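Local structure of fibronectin type-III domain-containing protein (Caldanaerobacter subterraneus subsp. tengcongensis, 7JGU) at residues 5-11 against 24-30; 29-33 against 73-77. The protein is of uncharacterised function, the fragment here being a mutated form of a fibronectin type III-like domain noted for extreme thermal stability, from a longer bacterial protein. The contacts are given in a common frame with arbitrary orientation. Where two conformers were deposited one is given. Numbering follows the deposited sequence.

Contact 1: residues 5-11 against 24-30. Unlike the reference sequence in segment 24-30: Thr-25 (reference Arg).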
ATOM      1  N   ASP A   5      -5.620  14.226  -3.687  1.00 15.04           N
ATOM      2  CA  ASP A   5      -6.761  13.456  -3.241  1.00 15.33           C
ATOM      3  C   ASP A   5      -6.282  12.204  -2.509  1.00 14.06           C
ATOM      4  O   ASP A   5      -5.158  11.737  -2.677  1.00 15.26           O
ATOM      5  CB  ASP A   5      -7.579  13.003  -4.448  1.00 15.10           C
ATOM      6  CG  ASP A   5      -8.439  14.106  -5.061  1.00 17.11           C
ATOM      7  OD1 ASP A   5      -8.475  15.237  -4.548  1.00 20.57           O
ATOM      8  OD2 ASP A   5      -9.099  13.830  -6.084  1.00 16.77           O
ATOM      9  N   GLU A   6      -7.151  11.652  -1.697  1.00 16.55           N
ATOM     10  CA  GLU A   6      -6.890  10.328  -1.131  1.00 16.54           C
ATOM     11  C   GLU A   6      -7.002   9.273  -2.226  1.00 14.80           C
ATOM     12  O   GLU A   6      -7.939   9.320  -3.029  1.00 14.99           O
ATOM     13  CB  GLU A   6      -7.947  10.112  -0.053  1.00 23.56           C
ATOM     14  CG  GLU A   6      -7.784   8.912   0.792  1.00 34.06           C
ATOM     15  CD  GLU A   6      -8.915   8.768   1.810  1.00 43.95           C
ATOM     16  OE1 GLU A   6      -9.183   9.739   2.551  1.00 47.64           O
ATOM     17  OE2 GLU A   6      -9.538   7.692   1.868  1.00 47.00           O
ATOM     18  N   PRO A   7      -6.063   8.316  -2.319  1.00 14.37           N
ATOM     19  CA  PRO A   7      -6.231   7.229  -3.286  1.00 13.61           C
ATOM     20  C   PRO A   7      -7.472   6.422  -2.977  1.00 12.88           C
ATOM     21  O   PRO A   7      -7.871   6.281  -1.823  1.00 14.48           O
ATOM     22  CB  PRO A   7      -4.960   6.386  -3.113  1.00 14.94           C
ATOM     23  CG  PRO A   7      -3.970   7.316  -2.523  1.00 16.75           C
ATOM     24  CD  PRO A   7      -4.772   8.202  -1.604  1.00 14.86           C
ATOM     25  N   VAL A   8      -8.035   5.868  -4.040  1.00 12.64           N
ATOM     26  CA  VAL A   8      -9.161   4.953  -3.953  1.00 13.00           C
ATOM     27  C   VAL A   8      -8.781   3.684  -4.695  1.00 13.29           C
ATOM     28  O   VAL A   8      -7.736   3.607  -5.342  1.00 13.92           O
ATOM     29  CB  VAL A   8     -10.477   5.568  -4.473  1.00 12.86           C
ATOM     30  CG1 VAL A   8     -10.869   6.764  -3.602  1.00 16.15           C
ATOM     31  CG2 VAL A   8     -10.355   5.991  -5.923  1.00 14.03           C
ATOM     32  N   GLY A   9      -9.637   2.678  -4.588  1.00 14.28           N
ATOM     33  CA  GLY A   9      -9.337   1.411  -5.219  1.00 16.12           C
ATOM     34  C   GLY A   9      -8.066   0.766  -4.711  1.00 13.89           C
ATOM     35  O   GLY A   9      -7.364   0.111  -5.488  1.00 14.16           O
ATOM     36  N   PHE A  10      -7.745   0.941  -3.434  1.00 13.45           N
ATOM     37  CA  PHE A  10      -6.524   0.374  -2.856  1.00 12.28           C
ATOM     38  C   PHE A  10      -6.812  -1.079  -2.524  1.00 11.76           C
ATOM     39  O   PHE A  10      -7.642  -1.370  -1.656  1.00 14.32           O
ATOM     40  CB  PHE A  10      -6.131   1.143  -1.602  1.00 12.34           C
ATOM     41  CG  PHE A  10      -4.873   0.663  -0.931  1.00 11.06           C
ATOM     42  CD1 PHE A  10      -3.865   0.065  -1.647  1.00 12.19           C
ATOM     43  CD2 PHE A  10      -4.706   0.849   0.422  1.00 11.44           C
ATOM     44  CE1 PHE A  10      -2.705  -0.357  -0.989  1.00 11.96           C
ATOM     45  CE2 PHE A  10      -3.575   0.433   1.062  1.00 11.88           C
ATOM     46  CZ  PHE A  10      -2.574  -0.142   0.350  1.00 11.26           C
ATOM     47  N   TRP A  11      -6.165  -1.981  -3.238  1.00 11.80           N
ATOM     48  CA  TRP A  11      -6.385  -3.411  -3.122  1.00 12.95           C
ATOM     49  C   TRP A  11      -5.066  -4.114  -2.875  1.00 11.85           C
ATOM     50  O   TRP A  11      -4.030  -3.733  -3.414  1.00 13.38           O
ATOM     51  CB  TRP A  11      -6.989  -3.946  -4.415  1.00 18.35           C
ATOM     52  CG  TRP A  11      -8.288  -3.275  -4.774  1.00 24.71           C
ATOM     53  CD1 TRP A  11      -9.249  -2.823  -3.911  1.00 28.26           C
ATOM     54  CD2 TRP A  11      -8.758  -2.959  -6.087  1.00 27.29           C
ATOM     55  NE1 TRP A  11     -10.280  -2.257  -4.602  1.00 29.70           N
ATOM     56  CE2 TRP A  11     -10.003  -2.312  -5.946  1.00 30.44           C
ATOM     57  CE3 TRP A  11      -8.236  -3.141  -7.371  1.00 32.58           C
ATOM     58  CZ2 TRP A  11     -10.746  -1.874  -7.038  1.00 33.36           C
ATOM     59  CZ3 TRP A  11      -8.969  -2.695  -8.456  1.00 33.60           C
ATOM     60  CH2 TRP A  11     -10.214  -2.070  -8.286  1.00 34.85           C
ATOM     61  N   LEU A  24       0.245  -4.776  -4.078  1.00 10.47           N
ATOM     62  CA  LEU A  24      -0.619  -3.647  -3.760  1.00 10.45           C
ATOM     63  C   LEU A  24      -0.869  -2.834  -5.020  1.00 10.36           C
ATOM     64  O   LEU A  24       0.047  -2.589  -5.795  1.00 10.62           O
ATOM     65  CB  LEU A  24       0.085  -2.745  -2.745  1.00 10.37           C
ATOM     66  CG  LEU A  24       0.049  -3.203  -1.294  1.00 12.83           C
ATOM     67  CD1 LEU A  24       0.526  -4.635  -1.116  1.00 15.05           C
ATOM     68  CD2 LEU A  24       0.851  -2.256  -0.426  1.00 14.38           C
ATOM     69  N   THR A  25      -2.105  -2.392  -5.201  0.51 10.74           N
ATOM     70  CA  THR A  25      -2.416  -1.528  -6.324  0.51 10.81           C
ATOM     71  C   THR A  25      -3.451  -0.505  -5.895  0.51  8.07           C
ATOM     72  O   THR A  25      -4.197  -0.705  -4.933  0.51  8.38           O
ATOM     73  CB  THR A  25      -2.914  -2.303  -7.542  0.51 13.95           C
ATOM     74  OG1 THR A  25      -2.871  -1.440  -8.681  0.51 16.62           O
ATOM     75  CG2 THR A  25      -4.330  -2.760  -7.338  0.51 13.97           C
ATOM     76  N   TRP A  26      -3.484   0.605  -6.616  1.00 10.16           N
ATOM     77  CA  TRP A  26      -4.388   1.694  -6.282  1.00 10.89           C
ATOM     78  C   TRP A  26      -4.623   2.529  -7.534  1.00 12.21           C
ATOM     79  O   TRP A  26      -3.928   2.403  -8.540  1.00 13.52           O
ATOM     80  CB  TRP A  26      -3.841   2.561  -5.126  1.00 11.05           C
ATOM     81  CG  TRP A  26      -2.465   3.059  -5.393  1.00 10.48           C
ATOM     82  CD1 TRP A  26      -2.116   4.210  -6.032  1.00 11.05           C
ATOM     83  CD2 TRP A  26      -1.231   2.406  -5.059  1.00  9.85           C
ATOM     84  NE1 TRP A  26      -0.770   4.306  -6.123  1.00 11.98           N
ATOM     85  CE2 TRP A  26      -0.191   3.228  -5.519  1.00 11.04           C
ATOM     86  CE3 TRP A  26      -0.914   1.207  -4.421  1.00 10.68           C
ATOM     87  CZ2 TRP A  26       1.139   2.899  -5.380  1.00 12.03           C
ATOM     88  CZ3 TRP A  26       0.408   0.891  -4.267  1.00 11.56           C
ATOM     89  CH2 TRP A  26       1.419   1.717  -4.758  1.00 12.01           C
ATOM     90  N   SER A  27      -5.595   3.422  -7.435  0.66 12.91           N
ATOM     91  CA  SER A  27      -5.950   4.227  -8.592  0.66 14.85           C
ATOM     92  C   SER A  27      -5.007   5.418  -8.751  0.66 11.62           C
ATOM     93  O   SER A  27      -4.407   5.904  -7.801  0.66 12.25           O
ATOM     94  CB  SER A  27      -7.372   4.745  -8.446  0.66 22.04           C
ATOM     95  OG  SER A  27      -7.438   5.671  -7.376  0.66 25.33           O
ATOM     96  N   GLU A  28      -4.920   5.908  -9.983  1.00 12.53           N
ATOM     97  CA  GLU A  28      -4.257   7.176 -10.230  1.00 13.53           C
ATOM     98  C   GLU A  28      -4.990   8.241  -9.427  1.00 12.38           C
ATOM     99  O   GLU A  28      -6.211   8.235  -9.345  1.00 13.49           O
ATOM    100  CB  GLU A  28      -4.325   7.491 -11.716  1.00 16.14           C
ATOM    101  CG  GLU A  28      -3.450   8.649 -12.113  1.00 20.55           C
ATOM    102  CD  GLU A  28      -3.315   8.809 -13.616  1.00 26.78           C
ATOM    103  OE1 GLU A  28      -2.651   9.768 -14.033  1.00 29.22           O
ATOM    104  OE2 GLU A  28      -3.865   7.977 -14.374  1.00 28.74           O
ATOM    105  N   THR A  29      -4.239   9.153  -8.829  1.00 13.31           N
ATOM    106  CA  THR A  29      -4.752  10.073  -7.830  1.00 11.74           C
ATOM    107  C   THR A  29      -4.437  11.510  -8.221  1.00 12.30           C
ATOM    108  O   THR A  29      -3.282  11.850  -8.470  1.00 13.49           O
ATOM    109  CB  THR A  29      -4.133   9.723  -6.481  1.00 13.16           C
ATOM    110  OG1 THR A  29      -4.439   8.360  -6.143  1.00 14.26           O
ATOM    111  CG2 THR A  29      -4.627  10.618  -5.393  1.00 14.37           C
ATOM    112  N   LYS A  30      -5.464  12.357  -8.242  1.00 12.21           N
ATOM    113  CA  LYS A  30      -5.273  13.756  -8.594  1.00 13.33           C
ATOM    114  C   LYS A  30      -4.251  14.397  -7.677  1.00 13.38           C
ATOM    115  O   LYS A  30      -4.344  14.296  -6.449  1.00 14.25           O
ATOM    116  CB  LYS A  30      -6.605  14.491  -8.477  1.00 15.47           C
ATOM    117  CG  LYS A  30      -6.530  15.944  -8.850  1.00 18.92           C
ATOM    118  CD  LYS A  30      -6.349  16.805  -7.605  1.00 26.14           C
ATOM    119  CE  LYS A  30      -6.683  18.258  -7.879  1.00 34.54           C
ATOM    120  NZ  LYS A  30      -6.401  19.089  -6.681  1.00 40.32           N
TER
HETATM  121  O   HOH W   1      -8.094  11.585  -7.452  1.00 12.46           O
HETATM  122  O   HOH W   2      -6.954  17.316  -3.786  1.00 34.15           O
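Residues 5-11 run antiparallel to 24-30, with end-to-end directions 160° apart, but only the Trp-11/Thr-25 end is regular ladder: a hydrogen-bonded pair in which each N meets the other residue's O at 2.9 Å. On its outer face the Trp-11 indole leans over Thr-25, a substituted residue (Arg in the natural sequence), CE3 to CG2 3.9 Å. Gly-9, at positive phi, then kinks the chain, and Ser-27 fills the bend, giving both N (3.0 Å) and OG (2.9 Å) to Val-8 O. On the inner side Phe-10 sets CE1 into the notch beside Leu-24 CG (4.0 Å) and Trp-26 CE3 (4.2 Å), its side chain, like those of Pro-7 and Trp-26, touching Leu-71 of strand 66-75. Further along, Thr-29 rises under the Asp-5 to Pro-7 backbone, its CG2 3.0 Å from Asp-5 O. Asp-5 N to Lys-30 O (3.0 Å) and water 1, joining Asp-5 OD2 to Lys-30 N, close the far end. The lead-in packs along the first hairpin over Trp-26, as in fibronectin type III beta sandwiches.

Contact 2: residues 29-33 against 73-77; sequences TKGAK and AVNEL
The turn that carries the chain from one sheet of a fibronectin type III sandwich to the other docks here on the end of strand 66-75, beside the loop equivalent to FG. Thr-29 to Ala-32 form a type II beta turn, with Lys-30 at phi/psi -57/131°, Gly-31 at 83/-9° and Ala-32 N bonded to Thr-29 O at 3.1 Å; the positive phi at the third position suits glycine. CA atoms pair Ala-32 with Val-74 (5.4 Å) and Lys-33 with Asn-75 (5.0 Å). Lys-33 N donates to Val-74 O at 2.8 Å. Asn-75, chi1 p, points toward the turn and gives its ND2 to Gly-31 O at 3.1 Å, while its OD1 accepts Leu-77 N at 2.8 Å in an Asx turn; ND2 also binds Thr-2 O. Lys-33, with chi angles m, m, t and p, lays CG on Asn-75 CB (3.8 Å) and extends NZ to Glu-76 OE2 in a 2.7 Å salt bridge at the surface. Underneath, Ala-73 CB receives Ala-32 CB at 3.8 Å and Thr-29 CG2 at 3.9 Å. The Val-74 side chain points away from the turn, and its backbone is hydrogen-bonded to Tyr-34 of strand 34-41, while Ala-73 bonds across its other edge to Ser-80 of strand 78-88.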
ATOM      1  N   THR A  29      -4.239   9.153  -8.829  1.00 13.31           N
ATOM      2  CA  THR A  29      -4.752  10.073  -7.830  1.00 11.74           C
ATOM      3  C   THR A  29      -4.437  11.510  -8.221  1.00 12.30           C
ATOM      4  O   THR A  29      -3.282  11.850  -8.470  1.00 13.49           O
ATOM      5  CB  THR A  29      -4.133   9.723  -6.481  1.00 13.16           C
ATOM      6  OG1 THR A  29      -4.439   8.360  -6.143  1.00 14.26           O
ATOM      7  CG2 THR A  29      -4.627  10.618  -5.393  1.00 14.37           C
ATOM      8  N   LYS A  30      -5.464  12.357  -8.242  1.00 12.21           N
ATOM      9  CA  LYS A  30      -5.273  13.756  -8.594  1.00 13.33           C
ATOM     10  C   LYS A  30      -4.251  14.397  -7.677  1.00 13.38           C
ATOM     11  O   LYS A  30      -4.344  14.296  -6.449  1.00 14.25           O
ATOM     12  CB  LYS A  30      -6.605  14.491  -8.477  1.00 15.47           C
ATOM     13  CG  LYS A  30      -6.530  15.944  -8.850  1.00 18.92           C
ATOM     14  CD  LYS A  30      -6.349  16.805  -7.605  1.00 26.14           C
ATOM     15  CE  LYS A  30      -6.683  18.258  -7.879  1.00 34.54           C
ATOM     16  NZ  LYS A  30      -6.401  19.089  -6.681  1.00 40.32           N
ATOM     17  N   GLY A  31      -3.279  15.088  -8.283  1.00 14.20           N
ATOM     18  CA  GLY A  31      -2.302  15.846  -7.544  1.00 15.05           C
ATOM     19  C   GLY A  31      -1.131  15.043  -7.025  1.00 15.56           C
ATOM     20  O   GLY A  31      -0.178  15.633  -6.507  1.00 18.57           O
ATOM     21  N   ALA A  32      -1.161  13.720  -7.122  1.00 15.34           N
ATOM     22  CA  ALA A  32      -0.108  12.914  -6.529  1.00 15.13           C
ATOM     23  C   ALA A  32       1.157  12.986  -7.357  1.00 15.89           C
ATOM     24  O   ALA A  32       1.126  12.783  -8.576  1.00 19.53           O
ATOM     25  CB  ALA A  32      -0.548  11.454  -6.422  1.00 15.13           C
ATOM     26  N   LYS A  33       2.272  13.271  -6.691  1.00 16.55           N
ATOM     27  CA  LYS A  33       3.593  13.117  -7.276  1.00 16.08           C
ATOM     28  C   LYS A  33       4.228  11.783  -6.908  1.00 15.75           C
ATOM     29  O   LYS A  33       5.045  11.264  -7.663  1.00 18.83           O
ATOM     30  CB  LYS A  33       4.517  14.251  -6.817  1.00 20.62           C
ATOM     31  CG  LYS A  33       4.079  15.617  -7.286  1.00 27.18           C
ATOM     32  CD  LYS A  33       4.174  15.734  -8.793  1.00 35.27           C
ATOM     33  CE  LYS A  33       3.769  17.117  -9.268  1.00 42.39           C
ATOM     34  NZ  LYS A  33       4.897  18.063  -9.155  1.00 47.04           N
ATOM     35  N   ALA A  73      -1.022   9.519  -0.729  1.00 12.66           N
ATOM     36  CA  ALA A  73      -0.499  10.212  -1.895  1.00 12.45           C
ATOM     37  C   ALA A  73       0.157  11.494  -1.396  1.00 13.35           C
ATOM     38  O   ALA A  73      -0.314  12.103  -0.441  1.00 15.51           O
ATOM     39  CB  ALA A  73      -1.624  10.564  -2.853  1.00 13.62           C
ATOM     40  N   VAL A  74       1.221  11.920  -2.074  1.00 13.04           N
ATOM     41  CA  VAL A  74       2.034  13.036  -1.601  1.00 14.46           C
ATOM     42  C   VAL A  74       2.375  13.956  -2.763  1.00 15.04           C
ATOM     43  O   VAL A  74       2.636  13.504  -3.884  1.00 16.31           O
ATOM     44  CB  VAL A  74       3.330  12.509  -0.961  1.00 15.88           C
ATOM     45  CG1 VAL A  74       4.085  13.637  -0.294  1.00 18.92           C
ATOM     46  CG2 VAL A  74       3.042  11.399   0.036  1.00 18.34           C
ATOM     47  N   ASN A  75       2.360  15.259  -2.502  1.00 17.34           N
ATOM     48  CA  ASN A  75       2.946  16.233  -3.416  1.00 19.00           C
ATOM     49  C   ASN A  75       3.681  17.270  -2.578  1.00 24.06           C
ATOM     50  O   ASN A  75       3.814  17.125  -1.355  1.00 23.19           O
ATOM     51  CB  ASN A  75       1.917  16.803  -4.400  1.00 19.86           C
ATOM     52  CG  ASN A  75       0.891  17.687  -3.748  1.00 19.18           C
ATOM     53  OD1 ASN A  75       1.087  18.209  -2.660  1.00 21.86           O
ATOM     54  ND2 ASN A  75      -0.226  17.870  -4.429  1.00 19.43           N
ATOM     55  N   GLU A  76       4.146  18.329  -3.252  1.00 28.08           N
ATOM     56  CA  GLU A  76       4.979  19.330  -2.592  1.00 32.02           C
ATOM     57  C   GLU A  76       4.237  20.029  -1.464  1.00 32.39           C
ATOM     58  O   GLU A  76       4.870  20.566  -0.543  1.00 34.77           O
ATOM     59  CB  GLU A  76       5.455  20.378  -3.606  1.00 37.52           C
ATOM     60  CG  GLU A  76       6.255  19.803  -4.754  1.00 43.76           C
ATOM     61  CD  GLU A  76       5.401  19.513  -5.973  1.00 51.89           C
ATOM     62  OE1 GLU A  76       4.175  19.275  -5.813  1.00 51.09           O
ATOM     63  OE2 GLU A  76       5.956  19.528  -7.095  1.00 56.34           O
ATOM     64  N   LEU A  77       2.911  20.068  -1.527  1.00 33.09           N
ATOM     65  CA  LEU A  77       2.125  20.760  -0.519  1.00 34.57           C
ATOM     66  C   LEU A  77       1.854  19.890   0.696  1.00 35.03           C
ATOM     67  O   LEU A  77       1.533  20.417   1.766  1.00 36.72           O
ATOM     68  CB  LEU A  77       0.797  21.225  -1.124  1.00 38.84           C
ATOM     69  CG  LEU A  77       0.844  22.357  -2.154  1.00 44.64           C
ATOM     70  CD1 LEU A  77       1.358  23.632  -1.506  1.00 45.20           C
ATOM     71  CD2 LEU A  77       1.684  22.001  -3.382  1.00 49.10           C
TER

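From the N terminus, residues 5-11 lead into strand 11-15, and contact 1 closes the loop when the hairpin partner 21-25 runs on past them. The chain then enters the turn Thr-29 to Ala-32, whose first two residues belong to both contacts, so the second loop starts where the first ends and the two overlap there without nesting. It passes through strands 34-41, 44-51, 55-58 and 66-75 before contact 2 closes it at 73-77. The contacts also touch directly: Ala-73 CB lies 3.7 Å from Asp-5 O and 4.0 Å from Pro-7 CG. Contact 1 runs along the edge toward the end of the sandwich where contact 2 lies; together they join lead-in, crossover and strand 66-75.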